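Local coordinates for protein Rho guanine nucleotide exchange factor 11 (Homo sapiens, PDB 5JHH) that probably activates Rho-family GTPases by promoting exchange of bound GDP for GTP through its DH domain, which is followed by a PH domain, at residues 95-106 with 190-201. Numbering follows the deposited sequence.
Sequences KEISDLMLARFD and EHEKLCRARDQC
Glu-190 turns its carboxylate onto Ile-97 and Ser-98 at the start of helix 98-105, where this short helix packs against helix 189-227 in the helical bundle of the DH (RhoGEF) domain. The axes of helix 98-105 and of residues 190-201 cross at 24°. Glu-190 has CG anti to the backbone N (chi1 176°), then bends at chi2, bringing the carboxylate to the helix start. Both its oxygens accept on their syn sides: Glu-190 OE2 takes Ile-97 N at 2.8 Å, and OE1 takes Ser-98 N. Ser-98 OG gives Glu-190 OE1 a second bond, 2.6 Å long and nearly along the C-O axis. Ile-97 is the N-cap residue, and the carboxylate probably gains from the helix end. A glutamine here would probably leave one of these backbone N-H groups without its acceptor. Lys-193 NZ donates to Ser-98 OG and makes a salt bridge with Asp-99 OD1, 2.8 Å away. Next to this polar group, Leu-194 CD2 meets Met-101 CG and Ile-97 CG2. Leu-102 points CD2 at Ala-197 CB. Gln-200 NE2 donates in its amide plane to Asp-106 OD1 at 2.8 Å, and its OE1 binds Arg-110. Arg-196 NE makes a longer salt bridge to that same OD1, guanidinium and carboxylate planes 81° apart. Trp-80 meets the Phe-105 ring edge-to-face, and Cys-201 SG makes a sulfur-aromatic contact over one ring face, 3.5 Å from the centroid.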
loop_
_atom_site.group_PDB
_atom_site.type_symbol
_atom_site.label_atom_id
_atom_site.label_comp_id
_atom_site.label_asym_id
_atom_site.label_seq_id
_atom_site.Cartn_x
_atom_site.Cartn_y
_atom_site.Cartn_z
ATOM N N LYS A 95 25.943 -2.575 21.160
ATOM C CA LYS A 95 26.495 -3.902 20.965
ATOM C C LYS A 95 25.403 -4.805 20.442
ATOM O O LYS A 95 24.839 -4.478 19.419
ATOM C CB LYS A 95 27.151 -4.414 22.249
ATOM C CG LYS A 95 28.416 -3.639 22.626
ATOM C CD LYS A 95 29.468 -3.681 21.515
ATOM C CE LYS A 95 30.850 -3.253 22.009
ATOM N NZ LYS A 95 30.882 -1.836 22.484
ATOM N N GLU A 96 25.076 -5.905 21.116
ATOM C CA GLU A 96 24.003 -6.768 20.631
ATOM C C GLU A 96 22.641 -6.078 20.784
ATOM O O GLU A 96 22.375 -5.355 21.750
ATOM C CB GLU A 96 23.935 -8.149 21.298
ATOM C CG GLU A 96 24.954 -8.466 22.376
ATOM C CD GLU A 96 26.306 -8.783 21.780
ATOM O OE1 GLU A 96 27.253 -8.005 22.022
ATOM O OE2 GLU A 96 26.403 -9.778 21.031
ATOM N N ILE A 97 21.770 -6.340 19.823
ATOM C CA ILE A 97 20.501 -5.678 19.785
ATOM C C ILE A 97 19.369 -6.654 19.583
ATOM O O ILE A 97 18.213 -6.274 19.711
ATOM C CB ILE A 97 20.533 -4.597 18.700
ATOM C CG1 ILE A 97 19.731 -3.410 19.167
ATOM C CG2 ILE A 97 20.145 -5.153 17.322
ATOM C CD1 ILE A 97 19.725 -2.289 18.161
ATOM N N SER A 98 19.689 -7.930 19.372
ATOM C CA SER A 98 18.669 -8.870 18.980
ATOM C C SER A 98 17.631 -9.088 20.077
ATOM O O SER A 98 16.460 -9.259 19.785
ATOM C CB SER A 98 19.275 -10.213 18.548
ATOM O OG SER A 98 20.046 -10.761 19.586
ATOM N N ASP A 99 18.055 -9.107 21.327
ATOM C CA ASP A 99 17.140 -9.326 22.411
ATOM C C ASP A 99 16.120 -8.150 22.533
ATOM O O ASP A 99 14.992 -8.350 22.879
ATOM C CB ASP A 99 17.906 -9.425 23.726
ATOM C CG ASP A 99 18.684 -10.750 23.902
ATOM O OD1 ASP A 99 18.403 -11.769 23.246
ATOM O OD2 ASP A 99 19.573 -10.751 24.773
ATOM N N LEU A 100 16.578 -6.920 22.382
ATOM C CA LEU A 100 15.686 -5.803 22.335
ATOM C C LEU A 100 14.673 -5.959 21.177
ATOM O O LEU A 100 13.478 -5.778 21.370
ATOM C CB LEU A 100 16.497 -4.529 22.200
ATOM C CG LEU A 100 15.758 -3.203 22.156
ATOM C CD1 LEU A 100 14.846 -2.991 23.353
ATOM C CD2 LEU A 100 16.781 -2.106 22.095
ATOM N N MET A 101 15.126 -6.414 20.013
ATOM C CA MET A 101 14.213 -6.650 18.901
ATOM C C MET A 101 13.221 -7.749 19.211
ATOM O O MET A 101 12.021 -7.623 18.926
ATOM C CB MET A 101 14.977 -6.997 17.650
ATOM C CG MET A 101 16.028 -5.964 17.235
ATOM S SD MET A 101 15.330 -4.368 16.809
ATOM C CE MET A 101 15.797 -3.402 18.200
ATOM N N LEU A 102 13.698 -8.851 19.775
ATOM C CA LEU A 102 12.785 -9.913 20.151
ATOM C C LEU A 102 11.822 -9.497 21.267
ATOM O O LEU A 102 10.731 -10.040 21.363
ATOM C CB LEU A 102 13.528 -11.188 20.580
ATOM C CG LEU A 102 14.441 -11.801 19.510
ATOM C CD1 LEU A 102 15.267 -12.933 20.120
ATOM C CD2 LEU A 102 13.639 -12.323 18.326
ATOM N N ALA A 103 12.221 -8.571 22.119
ATOM C CA ALA A 103 11.346 -8.164 23.170
ATOM C C ALA A 103 10.128 -7.371 22.618
ATOM O O ALA A 103 9.090 -7.249 23.292
ATOM C CB ALA A 103 12.111 -7.362 24.207
ATOM N N ARG A 104 10.234 -6.867 21.396
ATOM C CA ARG A 104 9.068 -6.218 20.758
ATOM C C ARG A 104 8.341 -7.078 19.737
ATOM O O ARG A 104 7.144 -6.939 19.532
ATOM C CB ARG A 104 9.462 -4.892 20.117
ATOM C CG ARG A 104 8.296 -3.949 19.750
ATOM C CD ARG A 104 6.923 -4.507 20.193
ATOM N NE ARG A 104 6.516 -3.987 21.432
ATOM C CZ ARG A 104 5.592 -4.454 22.237
ATOM N NH1 ARG A 104 4.929 -5.579 22.046
ATOM N NH2 ARG A 104 5.387 -3.746 23.298
ATOM N N PHE A 105 9.046 -7.955 19.068
ATOM C CA PHE A 105 8.493 -8.555 17.871
ATOM C C PHE A 105 8.337 -10.027 17.925
ATOM O O PHE A 105 7.933 -10.623 16.931
ATOM C CB PHE A 105 9.399 -8.236 16.673
ATOM C CG PHE A 105 9.532 -6.790 16.393
ATOM C CD1 PHE A 105 8.408 -6.011 16.170
ATOM C CD2 PHE A 105 10.788 -6.204 16.267
ATOM C CE1 PHE A 105 8.535 -4.642 15.924
ATOM C CE2 PHE A 105 10.912 -4.860 15.975
ATOM C CZ PHE A 105 9.768 -4.075 15.822
ATOM N N ASP A 106 8.667 -10.638 19.059
ATOM C CA ASP A 106 8.571 -12.092 19.203
ATOM C C ASP A 106 7.675 -12.493 20.387
ATOM O O ASP A 106 7.482 -11.714 21.317
ATOM C CB ASP A 106 9.976 -12.654 19.412
ATOM C CG ASP A 106 10.063 -14.176 19.220
ATOM O OD1 ASP A 106 9.397 -14.753 18.325
ATOM O OD2 ASP A 106 10.831 -14.801 19.968
ATOM N N GLU A 190 23.466 -13.508 17.509
ATOM C CA GLU A 190 22.950 -12.206 17.199
ATOM C C GLU A 190 22.245 -12.225 15.835
ATOM O O GLU A 190 21.094 -11.785 15.710
ATOM C CB GLU A 190 24.093 -11.176 17.235
ATOM C CG GLU A 190 23.723 -9.748 16.827
ATOM C CD GLU A 190 22.800 -8.997 17.817
ATOM O OE1 GLU A 190 22.168 -9.598 18.734
ATOM O OE2 GLU A 190 22.725 -7.756 17.665
ATOM N N HIS A 191 22.916 -12.798 14.850
ATOM C CA HIS A 191 22.533 -12.663 13.469
ATOM C C HIS A 191 21.262 -13.475 13.242
ATOM O O HIS A 191 20.281 -13.006 12.621
ATOM C CB HIS A 191 23.674 -13.136 12.554
ATOM C CG HIS A 191 23.381 -13.009 11.098
ATOM N ND1 HIS A 191 22.589 -13.910 10.416
ATOM C CD2 HIS A 191 23.783 -12.094 10.185
ATOM C CE1 HIS A 191 22.501 -13.541 9.150
ATOM N NE2 HIS A 191 23.219 -12.448 8.984
ATOM N N GLU A 192 21.295 -14.686 13.758
ATOM C CA GLU A 192 20.181 -15.632 13.700
ATOM C C GLU A 192 18.890 -15.073 14.348
ATOM O O GLU A 192 17.781 -15.266 13.830
ATOM C CB GLU A 192 20.624 -16.904 14.420
ATOM C CG GLU A 192 19.783 -18.153 14.190
ATOM C CD GLU A 192 20.386 -19.421 14.856
ATOM O OE1 GLU A 192 20.834 -19.371 16.033
ATOM O OE2 GLU A 192 20.405 -20.486 14.208
ATOM N N LYS A 193 19.063 -14.431 15.494
ATOM C CA LYS A 193 17.969 -13.896 16.310
ATOM C C LYS A 193 17.335 -12.624 15.677
ATOM O O LYS A 193 16.135 -12.452 15.696
ATOM C CB LYS A 193 18.472 -13.599 17.734
ATOM C CG LYS A 193 18.465 -14.817 18.671
ATOM C CD LYS A 193 19.519 -14.695 19.749
ATOM C CE LYS A 193 19.034 -13.921 20.951
ATOM N NZ LYS A 193 20.148 -13.098 21.488
ATOM N N LEU A 194 18.160 -11.787 15.084
ATOM C CA LEU A 194 17.735 -10.751 14.191
ATOM C C LEU A 194 16.962 -11.276 12.994
ATOM O O LEU A 194 15.967 -10.660 12.610
ATOM C CB LEU A 194 18.939 -9.970 13.689
ATOM C CG LEU A 194 19.527 -9.010 14.709
ATOM C CD1 LEU A 194 20.740 -8.287 14.154
ATOM C CD2 LEU A 194 18.490 -7.992 15.122
ATOM N N CYS A 195 17.369 -12.407 12.418
ATOM C CA CYS A 195 16.626 -12.916 11.270
ATOM C C CYS A 195 15.257 -13.361 11.744
ATOM O O CYS A 195 14.259 -13.260 11.026
ATOM C CB CYS A 195 17.377 -14.079 10.598
ATOM S SG CYS A 195 18.853 -13.497 9.694
ATOM N N ARG A 196 15.235 -13.885 12.964
ATOM C CA ARG A 196 14.001 -14.375 13.516
ATOM C C ARG A 196 13.051 -13.181 13.726
ATOM O O ARG A 196 11.894 -13.223 13.317
ATOM C CB ARG A 196 14.309 -15.130 14.823
ATOM C CG ARG A 196 13.148 -15.381 15.769
ATOM C CD ARG A 196 12.196 -16.368 15.151
ATOM N NE ARG A 196 11.197 -16.831 16.105
ATOM C CZ ARG A 196 10.159 -17.591 15.780
ATOM N NH1 ARG A 196 9.985 -18.017 14.527
ATOM N NH2 ARG A 196 9.282 -17.927 16.711
ATOM N N ALA A 197 13.575 -12.110 14.308
ATOM C CA ALA A 197 12.798 -10.886 14.509
ATOM C C ALA A 197 12.262 -10.294 13.197
ATOM O O ALA A 197 11.093 -9.890 13.098
ATOM C CB ALA A 197 13.647 -9.845 15.256
ATOM N N ARG A 198 13.125 -10.218 12.195
ATOM C CA ARG A 198 12.709 -9.771 10.857
ATOM C C ARG A 198 11.544 -10.592 10.347
ATOM O O ARG A 198 10.515 -10.053 9.843
ATOM C CB ARG A 198 13.868 -9.867 9.875
ATOM C CG ARG A 198 13.418 -9.672 8.433
ATOM C CD ARG A 198 14.444 -10.209 7.449
ATOM N NE ARG A 198 14.439 -11.666 7.511
ATOM C CZ ARG A 198 15.483 -12.425 7.250
ATOM N NH1 ARG A 198 16.629 -11.890 6.830
ATOM N NH2 ARG A 198 15.364 -13.732 7.405
ATOM N N ASP A 199 11.686 -11.904 10.451
ATOM C CA ASP A 199 10.605 -12.767 9.962
ATOM C C ASP A 199 9.275 -12.570 10.742
ATOM O O ASP A 199 8.168 -12.731 10.177
ATOM C CB ASP A 199 11.033 -14.245 10.060
ATOM C CG ASP A 199 12.215 -14.613 9.111
ATOM O OD1 ASP A 199 12.592 -13.866 8.191
ATOM O OD2 ASP A 199 12.753 -15.692 9.302
ATOM N N GLN A 200 9.372 -12.286 12.046
ATOM C CA GLN A 200 8.164 -12.160 12.859
ATOM C C GLN A 200 7.493 -10.830 12.528
ATOM O O GLN A 200 6.293 -10.794 12.366
ATOM C CB GLN A 200 8.477 -12.284 14.349
ATOM C CG GLN A 200 8.741 -13.700 14.852
ATOM C CD GLN A 200 7.483 -14.448 15.175
ATOM O OE1 GLN A 200 6.675 -14.703 14.318
ATOM N NE2 GLN A 200 7.322 -14.841 16.427
ATOM N N CYS A 201 8.275 -9.774 12.301
ATOM C CA CYS A 201 7.737 -8.517 11.752
ATOM C C CYS A 201 6.962 -8.703 10.454
ATOM O O CYS A 201 5.913 -8.107 10.273
ATOM C CB CYS A 201 8.811 -7.516 11.482
ATOM S SG CYS A 201 9.563 -6.890 12.953
#